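Local coordinates for ribonuclease mar1, putative (Trypanosoma cruzi, PDB 1YZV), which is of unverified function but belongs to the isochorismatase superfamily, many of whose members are hydrolases, at residues R11-Y16 with E174-Q179; F23-I28 with V114-E119; F44-F49 with A78-P83; V122-T127 with Q158-W163. All blocks are in the same frame, centred on the assembly; numbering follows the deposited sequence.

Contact 1 (R11-Y16 with E174-Q179); sequences RLLKHY and ESILMQ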
loop_
_atom_site.group_PDB
_atom_site.type_symbol
_atom_site.label_atom_id
_atom_site.label_comp_id
_atom_site.label_asym_id
_atom_site.label_seq_id
_atom_site.Cartn_x
_atom_site.Cartn_y
_atom_site.Cartn_z
ATOM N N ARG A 11 14.491 -9.204 8.109
ATOM C CA ARG A 11 13.511 -8.692 7.192
ATOM C C ARG A 11 13.965 -8.614 5.733
ATOM O O ARG A 11 13.186 -8.890 4.856
ATOM C CB ARG A 11 12.895 -7.386 7.673
ATOM C CG ARG A 11 13.773 -6.279 7.739
ATOM C CD ARG A 11 13.020 -5.141 8.360
ATOM N NE ARG A 11 12.681 -5.381 9.766
ATOM C CZ ARG A 11 11.467 -5.689 10.221
ATOM N NH1 ARG A 11 10.407 -5.758 9.421
ATOM N NH2 ARG A 11 11.304 -5.825 11.518
ATOM N N LEU A 12 15.252 -8.401 5.502
ATOM C CA LEU A 12 15.813 -8.376 4.170
ATOM C C LEU A 12 16.542 -9.690 3.943
ATOM O O LEU A 12 16.710 -10.475 4.888
ATOM C CB LEU A 12 16.785 -7.214 4.055
ATOM C CG LEU A 12 16.174 -5.802 4.174
ATOM C CD1 LEU A 12 17.273 -4.802 4.206
ATOM C CD2 LEU A 12 15.184 -5.536 3.067
ATOM N N LEU A 13 17.016 -9.907 2.712
ATOM C CA LEU A 13 17.851 -11.067 2.415
ATOM C C LEU A 13 19.068 -11.030 3.341
ATOM O O LEU A 13 19.561 -9.963 3.682
ATOM C CB LEU A 13 18.329 -11.024 0.968
ATOM C CG LEU A 13 17.256 -11.259 -0.092
ATOM C CD1 LEU A 13 17.771 -10.787 -1.431
ATOM C CD2 LEU A 13 16.854 -12.729 -0.143
ATOM N N LYS A 14 19.466 -12.191 3.820
ATOM C CA LYS A 14 20.713 -12.356 4.560
ATOM C C LYS A 14 21.887 -12.278 3.583
ATOM O O LYS A 14 21.739 -12.462 2.335
ATOM C CB LYS A 14 20.744 -13.710 5.268
ATOM C CG LYS A 14 19.709 -13.840 6.405
ATOM C CD LYS A 14 19.812 -15.165 7.153
ATOM C CE LYS A 14 18.812 -15.236 8.309
ATOM N NZ LYS A 14 18.711 -16.615 8.904
ATOM N N HIS A 15 23.051 -12.000 4.155
ATOM C CA HIS A 15 24.288 -11.991 3.424
ATOM C C HIS A 15 24.496 -13.363 2.798
ATOM O O HIS A 15 24.135 -14.397 3.408
ATOM C CB HIS A 15 25.457 -11.652 4.364
ATOM C CG HIS A 15 26.734 -11.419 3.646
ATOM N ND1 HIS A 15 27.529 -12.456 3.194
ATOM C CD2 HIS A 15 27.335 -10.277 3.241
ATOM C CE1 HIS A 15 28.562 -11.956 2.539
ATOM N NE2 HIS A 15 28.438 -10.638 2.511
ATOM N N TYR A 16 25.047 -13.363 1.580
ATOM C CA TYR A 16 25.167 -14.570 0.815
ATOM C C TYR A 16 25.887 -15.706 1.523
ATOM O O TYR A 16 25.634 -16.886 1.193
ATOM C CB TYR A 16 25.810 -14.333 -0.555
ATOM C CG TYR A 16 27.253 -13.880 -0.538
ATOM C CD1 TYR A 16 28.295 -14.796 -0.387
ATOM C CD2 TYR A 16 27.578 -12.544 -0.733
ATOM C CE1 TYR A 16 29.639 -14.386 -0.349
ATOM C CE2 TYR A 16 28.914 -12.121 -0.751
ATOM C CZ TYR A 16 29.955 -13.068 -0.606
ATOM O OH TYR A 16 31.274 -12.628 -0.566
ATOM N N GLU A 174 18.709 -4.311 -8.303
ATOM C CA GLU A 174 19.870 -3.606 -7.775
ATOM C C GLU A 174 19.885 -3.630 -6.229
ATOM O O GLU A 174 20.928 -3.882 -5.617
ATOM C CB GLU A 174 19.922 -2.163 -8.300
ATOM C CG GLU A 174 21.193 -1.483 -7.879
ATOM C CD GLU A 174 21.392 -0.157 -8.560
ATOM O OE1 GLU A 174 21.795 -0.154 -9.749
ATOM O OE2 GLU A 174 21.178 0.848 -7.869
ATOM N N SER A 175 18.704 -3.487 -5.635
ATOM C CA SER A 175 18.532 -3.539 -4.214
ATOM C C SER A 175 18.861 -4.922 -3.696
ATOM O O SER A 175 19.634 -5.040 -2.748
ATOM C CB SER A 175 17.126 -3.163 -3.829
ATOM O OG SER A 175 17.025 -2.938 -2.446
ATOM N N ILE A 176 18.456 -5.924 -4.474
ATOM C CA ILE A 176 18.690 -7.331 -4.138
ATOM C C ILE A 176 20.204 -7.653 -4.147
ATOM O O ILE A 176 20.743 -8.182 -3.151
ATOM C CB ILE A 176 17.878 -8.234 -5.052
ATOM C CG1 ILE A 176 16.396 -8.134 -4.682
ATOM C CG2 ILE A 176 18.380 -9.684 -5.069
ATOM C CD1 ILE A 176 15.450 -8.577 -5.777
ATOM N N LEU A 177 20.906 -7.211 -5.193
ATOM C CA LEU A 177 22.344 -7.397 -5.245
ATOM C C LEU A 177 23.029 -6.865 -3.979
ATOM O O LEU A 177 23.885 -7.549 -3.371
ATOM C CB LEU A 177 22.924 -6.730 -6.505
ATOM C CG LEU A 177 23.217 -7.632 -7.668
ATOM C CD1 LEU A 177 21.960 -8.365 -8.121
ATOM C CD2 LEU A 177 23.864 -6.850 -8.809
ATOM N N MET A 178 22.686 -5.635 -3.601
ATOM C CA MET A 178 23.355 -4.931 -2.503
ATOM C C MET A 178 22.894 -5.441 -1.127
ATOM O O MET A 178 23.683 -5.443 -0.181
ATOM C CB MET A 178 23.141 -3.416 -2.656
ATOM C CG MET A 178 23.729 -2.863 -3.956
ATOM S SD MET A 178 25.507 -3.035 -3.983
ATOM C CE MET A 178 25.800 -4.604 -4.808
ATOM N N GLN A 179 21.680 -6.006 -1.065
ATOM C CA GLN A 179 21.219 -6.774 0.118
ATOM C C GLN A 179 22.048 -8.026 0.410
ATOM O O GLN A 179 22.341 -8.340 1.577
ATOM C CB GLN A 179 19.741 -7.189 0.007
ATOM C CG GLN A 179 18.764 -6.046 0.198
ATOM C CD GLN A 179 17.338 -6.438 -0.246
ATOM O OE1 GLN A 179 16.868 -7.495 0.106
ATOM N NE2 GLN A 179 16.700 -5.600 -1.043
#
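Q179 meets L12 and L13 where the N-terminal loop runs past helix 173-181, its side chain lying at about a right angle to both leucines. The carbonyl end of the amide does most of the touching: Q179 OE1 lies 3.7 Å from L13 CD1 and 3.9 Å from L12 CD2. About one turn back along the helix, I176 adds an apolar touch, its CG2 branch, anti to the backbone N, coming 3.9 Å from L13 CD1. No hydrogen bond runs directly between 11-16 and 174-179. The amide is steadied from its other end instead, where Q179 NE2 donates to S175 OG at 3.0 Å, with that oxygen only 1° out of the amide plane. One shell further out, the hydroxyl of Y169 is hydrogen-bonded to both Q179 OE1 and L13 N, and K182 NZ to the carbonyl oxygens of L13 and Q179. S175 OG is also bonded to H121 O of the second subunit, and A129 of that subunit packs against L12. The buried amide is thus satisfied at both ends; the Y169 hydroxyl and K182 ammonium tie loop to helix, and the K182 charge probably suits the Q179 carbonyl near the helix C-terminus.

Contact 2 (F23-I28 with V114-E119); sequences FFCCDI and VLWGFE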
loop_
_atom_site.group_PDB
_atom_site.type_symbol
_atom_site.label_atom_id
_atom_site.label_comp_id
_atom_site.label_asym_id
_atom_site.label_seq_id
_atom_site.Cartn_x
_atom_site.Cartn_y
_atom_site.Cartn_z
ATOM N N PHE A 23 18.022 -18.592 -7.156
ATOM C CA PHE A 23 17.511 -17.668 -8.121
ATOM C C PHE A 23 16.507 -18.438 -8.983
ATOM O O PHE A 23 16.870 -19.357 -9.729
ATOM C CB PHE A 23 18.667 -17.075 -8.941
ATOM C CG PHE A 23 19.546 -16.149 -8.153
ATOM C CD1 PHE A 23 19.235 -14.795 -8.037
ATOM C CD2 PHE A 23 20.680 -16.626 -7.527
ATOM C CE1 PHE A 23 19.989 -13.978 -7.245
ATOM C CE2 PHE A 23 21.379 -15.819 -6.641
ATOM C CZ PHE A 23 21.076 -14.493 -6.544
ATOM N N PHE A 24 15.239 -18.069 -8.842
ATOM C CA PHE A 24 14.135 -18.677 -9.603
ATOM C C PHE A 24 13.722 -17.804 -10.779
ATOM O O PHE A 24 13.043 -16.792 -10.606
ATOM C CB PHE A 24 12.919 -18.884 -8.730
ATOM C CG PHE A 24 12.939 -20.150 -7.896
ATOM C CD1 PHE A 24 14.116 -20.747 -7.498
ATOM C CD2 PHE A 24 11.743 -20.747 -7.514
ATOM C CE1 PHE A 24 14.101 -21.939 -6.800
ATOM C CE2 PHE A 24 11.718 -21.920 -6.797
ATOM C CZ PHE A 24 12.904 -22.509 -6.412
ATOM N N CYS A 25 14.097 -18.269 -11.967
ATOM C CA CYS A 25 13.815 -17.636 -13.245
ATOM C C CYS A 25 12.575 -18.308 -13.879
ATOM O O CYS A 25 12.636 -19.406 -14.413
ATOM C CB CYS A 25 15.036 -17.813 -14.139
ATOM S SG CYS A 25 14.919 -17.102 -15.789
ATOM N N CYS A 26 11.448 -17.657 -13.721
ATOM C CA CYS A 26 10.136 -18.197 -14.058
ATOM C C CYS A 26 9.752 -17.932 -15.509
ATOM O O CYS A 26 9.362 -16.821 -15.849
ATOM C CB CYS A 26 9.091 -17.554 -13.155
ATOM S SG CYS A 26 7.641 -18.455 -12.909
ATOM N N ASP A 27 9.896 -18.943 -16.357
ATOM C CA ASP A 27 9.181 -18.992 -17.655
ATOM C C ASP A 27 9.387 -17.755 -18.576
ATOM O O ASP A 27 8.445 -17.263 -19.212
ATOM C CB ASP A 27 7.673 -19.182 -17.385
ATOM C CG ASP A 27 7.343 -20.462 -16.616
ATOM O OD1 ASP A 27 8.261 -21.257 -16.248
ATOM O OD2 ASP A 27 6.155 -20.551 -16.173
ATOM N N ILE A 28 10.633 -17.306 -18.714
ATOM C CA ILE A 28 10.939 -16.186 -19.593
ATOM C C ILE A 28 11.230 -16.763 -20.970
ATOM O O ILE A 28 12.386 -16.906 -21.363
ATOM C CB ILE A 28 12.112 -15.335 -19.084
ATOM C CG1 ILE A 28 11.775 -14.827 -17.657
ATOM C CG2 ILE A 28 12.366 -14.149 -20.026
ATOM C CD1 ILE A 28 12.812 -13.934 -17.045
ATOM N N VAL A 114 15.227 -15.592 -4.640
ATOM C CA VAL A 114 15.025 -14.413 -5.437
ATOM C C VAL A 114 14.243 -14.862 -6.666
ATOM O O VAL A 114 14.714 -15.700 -7.457
ATOM C CB VAL A 114 16.369 -13.777 -5.838
ATOM C CG1 VAL A 114 16.181 -12.665 -6.852
ATOM C CG2 VAL A 114 17.090 -13.269 -4.588
ATOM N N LEU A 115 13.061 -14.279 -6.845
ATOM C CA LEU A 115 12.068 -14.757 -7.829
ATOM C C LEU A 115 11.686 -13.657 -8.818
ATOM O O LEU A 115 11.366 -12.529 -8.421
ATOM C CB LEU A 115 10.815 -15.250 -7.109
ATOM C CG LEU A 115 9.532 -15.640 -7.892
ATOM C CD1 LEU A 115 9.811 -16.820 -8.872
ATOM C CD2 LEU A 115 8.404 -16.022 -6.879
ATOM N N TRP A 116 11.666 -14.005 -10.100
ATOM C CA TRP A 116 11.227 -13.069 -11.144
ATOM C C TRP A 116 10.817 -13.820 -12.413
ATOM O O TRP A 116 11.039 -15.011 -12.513
ATOM C CB TRP A 116 12.335 -12.028 -11.466
ATOM C CG TRP A 116 13.457 -12.552 -12.253
ATOM C CD1 TRP A 116 13.597 -12.433 -13.619
ATOM C CD2 TRP A 116 14.427 -13.543 -11.849
ATOM N NE1 TRP A 116 14.628 -13.212 -14.066
ATOM C CE2 TRP A 116 15.204 -13.853 -13.006
ATOM C CE3 TRP A 116 14.850 -14.046 -10.609
ATOM C CZ2 TRP A 116 16.278 -14.774 -12.979
ATOM C CZ3 TRP A 116 15.926 -14.947 -10.587
ATOM C CH2 TRP A 116 16.627 -15.300 -11.770
ATOM N N GLY A 117 10.107 -13.132 -13.297
ATOM C CA GLY A 117 9.784 -13.669 -14.609
ATOM C C GLY A 117 8.341 -13.456 -15.008
ATOM O O GLY A 117 7.751 -12.372 -14.727
ATOM N N PHE A 118 7.845 -14.401 -15.806
ATOM C CA PHE A 118 6.512 -14.332 -16.383
ATOM C C PHE A 118 5.616 -15.464 -15.829
ATOM O O PHE A 118 6.096 -16.549 -15.541
ATOM C CB PHE A 118 6.527 -14.529 -17.879
ATOM C CG PHE A 118 7.475 -13.624 -18.655
ATOM C CD1 PHE A 118 7.712 -12.332 -18.287
ATOM C CD2 PHE A 118 7.887 -14.046 -19.926
ATOM C CE1 PHE A 118 8.532 -11.518 -19.089
ATOM C CE2 PHE A 118 8.707 -13.248 -20.720
ATOM C CZ PHE A 118 9.063 -12.005 -20.275
ATOM N N GLU A 119 4.312 -15.222 -15.690
ATOM C CA GLU A 119 3.698 -13.910 -15.665
ATOM C C GLU A 119 3.507 -13.586 -14.178
ATOM O O GLU A 119 3.313 -14.498 -13.363
ATOM C CB GLU A 119 2.334 -13.918 -16.378
ATOM C CG GLU A 119 2.436 -14.041 -17.882
ATOM C CD GLU A 119 1.121 -13.735 -18.617
ATOM O OE1 GLU A 119 0.595 -12.609 -18.560
ATOM O OE2 GLU A 119 0.639 -14.637 -19.293
#
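F24 and C26 zip onto V114, W116 and F118 in the middle of the sheet, the two central strands running parallel, 15° apart in direction. Four backbone bonds make the ladder, from F24 N to V114 O (2.8 Å) through W116 N to F24 O and C26 N to W116 O, ending with F118 N to C26 O (2.9 Å). Packing is tight where the W116 indole lies against the neighbouring strand. Its CG takes the crowded position between backbone N and carbonyl (chi1 75°): F24 O and C25 CA lie over one face, C25 CB is 3.5 Å from W116 CZ2, and F23 CB sits in plane at the edge. G117's backbone angles call for glycine. I28 CG2 crosses to F118 CE2 (3.8 Å) at about a right angle. On the F24/L115 side the strands touch less (F24 CB to L115 CD1 3.7 Å, C26 CB to L115 CD1 4.4 Å), and T127, C123 and I124 of helix 120-133 cover it. All eleven touching residues are buried, A46 and F49 packing on the W116 side. W116 NE1, 3.6 Å from I28 CD1, lacks a polar partner, a probable cost. D27 OD1 is hydrogen-bonded to T66 OG1 and OD2 salt-bridged to K91 NZ, consistent with the Asp-Lys pair of the superfamily's cysteine hydrolases.

Contact 3 (F44-F49 with A78-P83); sequences FVANRF and ADIRLP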
loop_
_atom_site.group_PDB
_atom_site.type_symbol
_atom_site.label_atom_id
_atom_site.label_comp_id
_atom_site.label_asym_id
_atom_site.label_seq_id
_atom_site.Cartn_x
_atom_site.Cartn_y
_atom_site.Cartn_z
ATOM N N PHE A 44 17.058 -8.807 -19.070
ATOM C CA PHE A 44 18.139 -8.058 -18.405
ATOM C C PHE A 44 18.365 -8.479 -16.951
ATOM O O PHE A 44 19.530 -8.676 -16.537
ATOM C CB PHE A 44 17.883 -6.517 -18.505
ATOM C CG PHE A 44 18.868 -5.658 -17.729
ATOM C CD1 PHE A 44 20.039 -5.218 -18.291
ATOM C CD2 PHE A 44 18.584 -5.246 -16.445
ATOM C CE1 PHE A 44 20.891 -4.394 -17.569
ATOM C CE2 PHE A 44 19.399 -4.399 -15.760
ATOM C CZ PHE A 44 20.553 -4.001 -16.278
ATOM N N VAL A 45 17.261 -8.634 -16.201
ATOM C CA VAL A 45 17.312 -9.065 -14.816
ATOM C C VAL A 45 17.794 -10.530 -14.716
ATOM O O VAL A 45 18.594 -10.876 -13.825
ATOM C CB VAL A 45 15.960 -8.846 -14.061
ATOM C CG1 VAL A 45 15.940 -9.553 -12.733
ATOM C CG2 VAL A 45 15.707 -7.383 -13.854
ATOM N N ALA A 46 17.353 -11.376 -15.639
ATOM C CA ALA A 46 17.824 -12.768 -15.688
ATOM C C ALA A 46 19.356 -12.852 -15.862
ATOM O O ALA A 46 20.042 -13.617 -15.155
ATOM C CB ALA A 46 17.106 -13.554 -16.785
ATOM N N ASN A 47 19.874 -12.007 -16.746
ATOM C CA ASN A 47 21.304 -11.867 -16.982
ATOM C C ASN A 47 22.112 -11.262 -15.836
ATOM O O ASN A 47 23.205 -11.726 -15.504
ATOM C CB ASN A 47 21.541 -11.089 -18.270
ATOM C CG ASN A 47 21.287 -11.926 -19.507
ATOM O OD1 ASN A 47 21.432 -13.151 -19.467
ATOM N ND2 ASN A 47 20.800 -11.283 -20.588
ATOM N N ARG A 48 21.513 -10.295 -15.155
ATOM C CA ARG A 48 22.130 -9.711 -13.989
ATOM C C ARG A 48 22.296 -10.746 -12.877
ATOM O O ARG A 48 23.359 -10.851 -12.230
ATOM C CB ARG A 48 21.258 -8.536 -13.513
ATOM C CG ARG A 48 21.645 -7.997 -12.179
ATOM C CD ARG A 48 20.939 -6.686 -11.905
ATOM N NE ARG A 48 21.532 -5.580 -12.642
ATOM C CZ ARG A 48 21.127 -4.316 -12.533
ATOM N NH1 ARG A 48 20.097 -4.000 -11.722
ATOM N NH2 ARG A 48 21.816 -3.356 -13.140
ATOM N N PHE A 49 21.219 -11.469 -12.596
ATOM C CA PHE A 49 21.281 -12.532 -11.568
ATOM C C PHE A 49 22.132 -13.731 -11.977
ATOM O O PHE A 49 22.767 -14.368 -11.126
ATOM C CB PHE A 49 19.880 -12.991 -11.179
ATOM C CG PHE A 49 19.047 -11.916 -10.470
ATOM C CD1 PHE A 49 19.600 -11.102 -9.513
ATOM C CD2 PHE A 49 17.665 -11.895 -10.627
ATOM C CE1 PHE A 49 18.810 -10.171 -8.808
ATOM C CE2 PHE A 49 16.871 -10.977 -9.951
ATOM C CZ PHE A 49 17.444 -10.117 -9.036
ATOM N N ALA A 78 16.553 -16.794 -25.941
ATOM C CA ALA A 78 17.967 -16.889 -26.331
ATOM C C ALA A 78 18.789 -15.673 -25.933
ATOM O O ALA A 78 20.016 -15.742 -25.945
ATOM C CB ALA A 78 18.078 -17.096 -27.837
ATOM N N ASP A 79 18.140 -14.568 -25.561
ATOM C CA ASP A 79 18.861 -13.389 -25.097
ATOM C C ASP A 79 19.353 -13.583 -23.654
ATOM O O ASP A 79 20.138 -12.794 -23.178
ATOM C CB ASP A 79 17.963 -12.154 -25.137
ATOM C CG ASP A 79 17.602 -11.738 -26.527
ATOM O OD1 ASP A 79 18.388 -12.024 -27.443
ATOM O OD2 ASP A 79 16.499 -11.162 -26.681
ATOM N N ILE A 80 18.874 -14.606 -22.957
ATOM C CA ILE A 80 19.380 -14.914 -21.632
ATOM C C ILE A 80 20.591 -15.816 -21.753
ATOM O O ILE A 80 20.515 -16.851 -22.393
ATOM C CB ILE A 80 18.284 -15.583 -20.736
ATOM C CG1 ILE A 80 17.136 -14.609 -20.518
ATOM C CG2 ILE A 80 18.872 -16.040 -19.388
ATOM C CD1 ILE A 80 15.911 -15.201 -19.748
ATOM N N ARG A 81 21.679 -15.454 -21.084
ATOM C CA ARG A 81 22.877 -16.276 -21.051
ATOM C C ARG A 81 22.880 -17.067 -19.772
ATOM O O ARG A 81 23.235 -16.535 -18.721
ATOM C CB ARG A 81 24.139 -15.397 -21.126
ATOM C CG ARG A 81 24.241 -14.606 -22.438
ATOM C CD ARG A 81 25.447 -13.647 -22.416
ATOM N NE ARG A 81 25.481 -12.783 -23.604
ATOM C CZ ARG A 81 26.007 -13.126 -24.795
ATOM N NH1 ARG A 81 26.566 -14.330 -24.987
ATOM N NH2 ARG A 81 25.971 -12.259 -25.816
ATOM N N LEU A 82 22.294 -18.262 -19.807
ATOM C CA LEU A 82 22.138 -19.026 -18.594
ATOM C C LEU A 82 23.509 -19.401 -18.078
ATOM O O LEU A 82 24.405 -19.724 -18.872
ATOM C CB LEU A 82 21.355 -20.308 -18.881
ATOM C CG LEU A 82 19.882 -20.071 -19.216
ATOM C CD1 LEU A 82 19.257 -21.387 -19.638
ATOM C CD2 LEU A 82 19.183 -19.440 -18.022
ATOM N N PRO A 83 23.674 -19.445 -16.759
ATOM C CA PRO A 83 24.931 -20.025 -16.270
ATOM C C PRO A 83 25.077 -21.482 -16.700
ATOM O O PRO A 83 24.047 -22.168 -16.862
ATOM C CB PRO A 83 24.796 -19.946 -14.741
ATOM C CG PRO A 83 23.588 -19.201 -14.462
ATOM C CD PRO A 83 22.761 -19.089 -15.672
#
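A46 and N47 are the residues of helix 39-56 that touch the irregular chain at 79-81. A46 comes first, its CB resting 3.6 Å from I80 CD1, an apolar touch on the inner side of the contact. N47 follows and carries the polar part. With CG anti to the carbonyl carbon (chi1 -76°), its amide reaches across to the backbone on both flanks of I80. N47 OD1 takes the R81 N-H at 2.8 Å, on a lone pair in the carbonyl plane, while N47 ND2 donates to D79 O at 3.1 Å along an almost straight bond (175°). Occupying both ends of the amide fixes which is oxygen and which nitrogen, and it satisfies two backbone groups of a segment that is neither helix nor strand. Farther along, F49 meets the rings of F23 and W116. The helix thus lies between strands and loop: A46 also packs on W116 of strand 110-118, I80 also touches V43 of the same helix and I28 after strand 20-26, and F49 also packs against I176 and L177 of helix 173-181.

Contact 4 (V122-T127 with Q158-W163); sequences VCILQT and QLMQSW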
loop_
_atom_site.group_PDB
_atom_site.type_symbol
_atom_site.label_atom_id
_atom_site.label_comp_id
_atom_site.label_asym_id
_atom_site.label_seq_id
_atom_site.Cartn_x
_atom_site.Cartn_y
_atom_site.Cartn_z
ATOM N N VAL A 122 0.419 -14.989 -12.379
ATOM C CA VAL A 122 0.192 -16.442 -12.507
ATOM C C VAL A 122 1.329 -17.273 -11.927
ATOM O O VAL A 122 1.389 -17.520 -10.722
ATOM C CB VAL A 122 -0.159 -16.847 -13.963
ATOM C CG1 VAL A 122 -0.470 -18.362 -14.077
ATOM C CG2 VAL A 122 -1.392 -16.055 -14.424
ATOM N N CYS A 123 2.339 -17.549 -12.726
ATOM C CA CYS A 123 3.451 -18.370 -12.242
ATOM C C CYS A 123 4.281 -17.735 -11.116
ATOM O O CYS A 123 4.629 -18.397 -10.134
ATOM C CB CYS A 123 4.285 -18.861 -13.461
ATOM S SG CYS A 123 3.234 -20.019 -14.611
ATOM N N ILE A 124 4.551 -16.432 -11.191
ATOM C CA ILE A 124 5.293 -15.789 -10.151
ATOM C C ILE A 124 4.503 -15.746 -8.833
ATOM O O ILE A 124 5.027 -16.085 -7.777
ATOM C CB ILE A 124 5.679 -14.341 -10.521
ATOM C CG1 ILE A 124 6.458 -14.323 -11.818
ATOM C CG2 ILE A 124 6.370 -13.623 -9.336
ATOM C CD1 ILE A 124 7.810 -14.631 -11.649
ATOM N N LEU A 125 3.296 -15.210 -8.888
ATOM C CA LEU A 125 2.416 -15.186 -7.752
ATOM C C LEU A 125 2.287 -16.548 -7.058
ATOM O O LEU A 125 2.354 -16.624 -5.824
ATOM C CB LEU A 125 1.026 -14.721 -8.179
ATOM C CG LEU A 125 -0.013 -14.586 -7.062
ATOM C CD1 LEU A 125 0.429 -13.570 -6.048
ATOM C CD2 LEU A 125 -1.416 -14.254 -7.604
ATOM N N GLN A 126 1.899 -17.569 -7.820
ATOM C CA GLN A 126 1.711 -18.893 -7.263
ATOM C C GLN A 126 2.997 -19.547 -6.703
ATOM O O GLN A 126 2.944 -20.284 -5.731
ATOM C CB GLN A 126 0.989 -19.840 -8.254
ATOM C CG GLN A 126 -0.370 -19.273 -8.652
ATOM C CD GLN A 126 -1.262 -20.217 -9.360
ATOM O OE1 GLN A 126 -1.186 -21.447 -9.167
ATOM N NE2 GLN A 126 -2.144 -19.660 -10.195
ATOM N N THR A 127 4.135 -19.260 -7.309
ATOM C CA THR A 127 5.433 -19.713 -6.790
ATOM C C THR A 127 5.740 -19.063 -5.442
ATOM O O THR A 127 6.189 -19.728 -4.519
ATOM C CB THR A 127 6.567 -19.450 -7.827
ATOM O OG1 THR A 127 6.274 -20.113 -9.072
ATOM C CG2 THR A 127 7.923 -19.914 -7.314
ATOM N N GLN A 158 1.046 -5.696 -5.896
ATOM C CA GLN A 158 0.377 -5.170 -4.706
ATOM C C GLN A 158 -0.098 -6.241 -3.762
ATOM O O GLN A 158 0.079 -6.102 -2.549
ATOM C CB GLN A 158 -0.792 -4.290 -5.107
ATOM C CG GLN A 158 -0.295 -3.037 -5.802
ATOM C CD GLN A 158 -1.414 -2.183 -6.370
ATOM O OE1 GLN A 158 -2.577 -2.625 -6.508
ATOM N NE2 GLN A 158 -1.017 -1.050 -6.911
ATOM N N LEU A 159 -0.565 -7.359 -4.308
ATOM C CA LEU A 159 -0.960 -8.497 -3.461
ATOM C C LEU A 159 0.258 -9.058 -2.687
ATOM O O LEU A 159 0.245 -9.156 -1.449
ATOM C CB LEU A 159 -1.617 -9.574 -4.318
ATOM C CG LEU A 159 -2.080 -10.882 -3.661
ATOM C CD1 LEU A 159 -2.745 -10.610 -2.325
ATOM C CD2 LEU A 159 -3.048 -11.524 -4.669
ATOM N N MET A 160 1.350 -9.288 -3.408
ATOM C CA MET A 160 2.572 -9.764 -2.814
ATOM C C MET A 160 3.200 -8.796 -1.812
ATOM O O MET A 160 3.684 -9.245 -0.783
ATOM C CB MET A 160 3.565 -10.163 -3.876
ATOM C CG MET A 160 3.088 -11.339 -4.628
ATOM S SD MET A 160 4.213 -12.070 -5.809
ATOM C CE MET A 160 4.114 -10.928 -7.154
ATOM N N GLN A 161 3.039 -7.483 -2.020
ATOM C CA GLN A 161 3.498 -6.496 -1.051
ATOM C C GLN A 161 2.719 -6.591 0.271
ATOM O O GLN A 161 3.257 -6.302 1.344
ATOM C CB GLN A 161 3.425 -5.091 -1.642
ATOM C CG GLN A 161 4.473 -4.866 -2.768
ATOM C CD GLN A 161 4.377 -3.485 -3.378
ATOM O OE1 GLN A 161 3.287 -3.086 -3.778
ATOM N NE2 GLN A 161 5.532 -2.785 -3.559
ATOM N N SER A 162 1.471 -7.028 0.225
ATOM C CA SER A 162 0.763 -7.300 1.479
ATOM C C SER A 162 1.238 -8.582 2.255
ATOM O O SER A 162 0.864 -8.765 3.410
ATOM C CB SER A 162 -0.710 -7.433 1.211
ATOM O OG SER A 162 -0.879 -8.716 0.646
ATOM N N TRP A 163 2.142 -9.394 1.703
ATOM C CA TRP A 163 2.619 -10.596 2.419
ATOM C C TRP A 163 4.000 -10.479 3.164
ATOM O O TRP A 163 4.624 -11.511 3.581
ATOM C CB TRP A 163 2.711 -11.756 1.460
ATOM C CG TRP A 163 1.499 -12.083 0.695
ATOM C CD1 TRP A 163 0.214 -11.894 1.072
ATOM C CD2 TRP A 163 1.458 -12.970 -0.419
ATOM N NE1 TRP A 163 -0.635 -12.434 0.146
ATOM C CE2 TRP A 163 0.102 -13.217 -0.704
ATOM C CE3 TRP A 163 2.440 -13.579 -1.212
ATOM C CZ2 TRP A 163 -0.292 -13.929 -1.815
ATOM C CZ3 TRP A 163 2.025 -14.354 -2.290
ATOM C CH2 TRP A 163 0.675 -14.559 -2.538
#
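Helices 120-133 and 150-161 come nearest at L125 and M160, whose CA atoms are 7.3 Å apart, with the first helix opening into a wider pi-type turn at 122-124. The centre of the packing is one methyl. L125 CG stands anti to the backbone N (chi1 -177°), which sends CD1 across to W163 CH2 at 3.7 Å and M160 CG at 3.8 Å, with L159 CD2 farther off at 4.3 Å. M160 is bent at its thioether (chi3 -76°), carrying CE to I124 CG2 at 4.1 Å. Within the first helix, T127 OG1 donates to C123 O at 2.6 Å, while T127 N bonds the same oxygen from the opposite face of its plane. W163 also makes a cation-pi contact with R11 of the third subunit, where S175 packs on L125. Two helices linked through strand 137-146 and packed side by side against a parallel sheet are characteristic of the alpha/beta/alpha isochorismatase fold, and here the pair also serves a subunit interface.

How the contacts relate
Contact 2 is the core: its centre lies about 5 Å from the centre of the chain, and the others surround it. It joins two central strands by backbone bonds, whereas contact 4 is wholly apolar between helices and contact 3, the most exposed, combines one side-chain amide with a small apolar touch. Contact 1 is buried but has no hydrogen bond between its segments and draws on Y169 and K182 beside it. F49 is shared by contacts 1, 2 and 3; V114 joins contacts 1 and 2. C123 of contact 4 lies beside D27 of contact 2, consistent with the superfamily's Asp-Lys-Cys site. Contacts 3 and 4 lie on opposite sides of the chain centre; contacts 1 and 4 both meet other subunits, whereas no other chain touches contact 3.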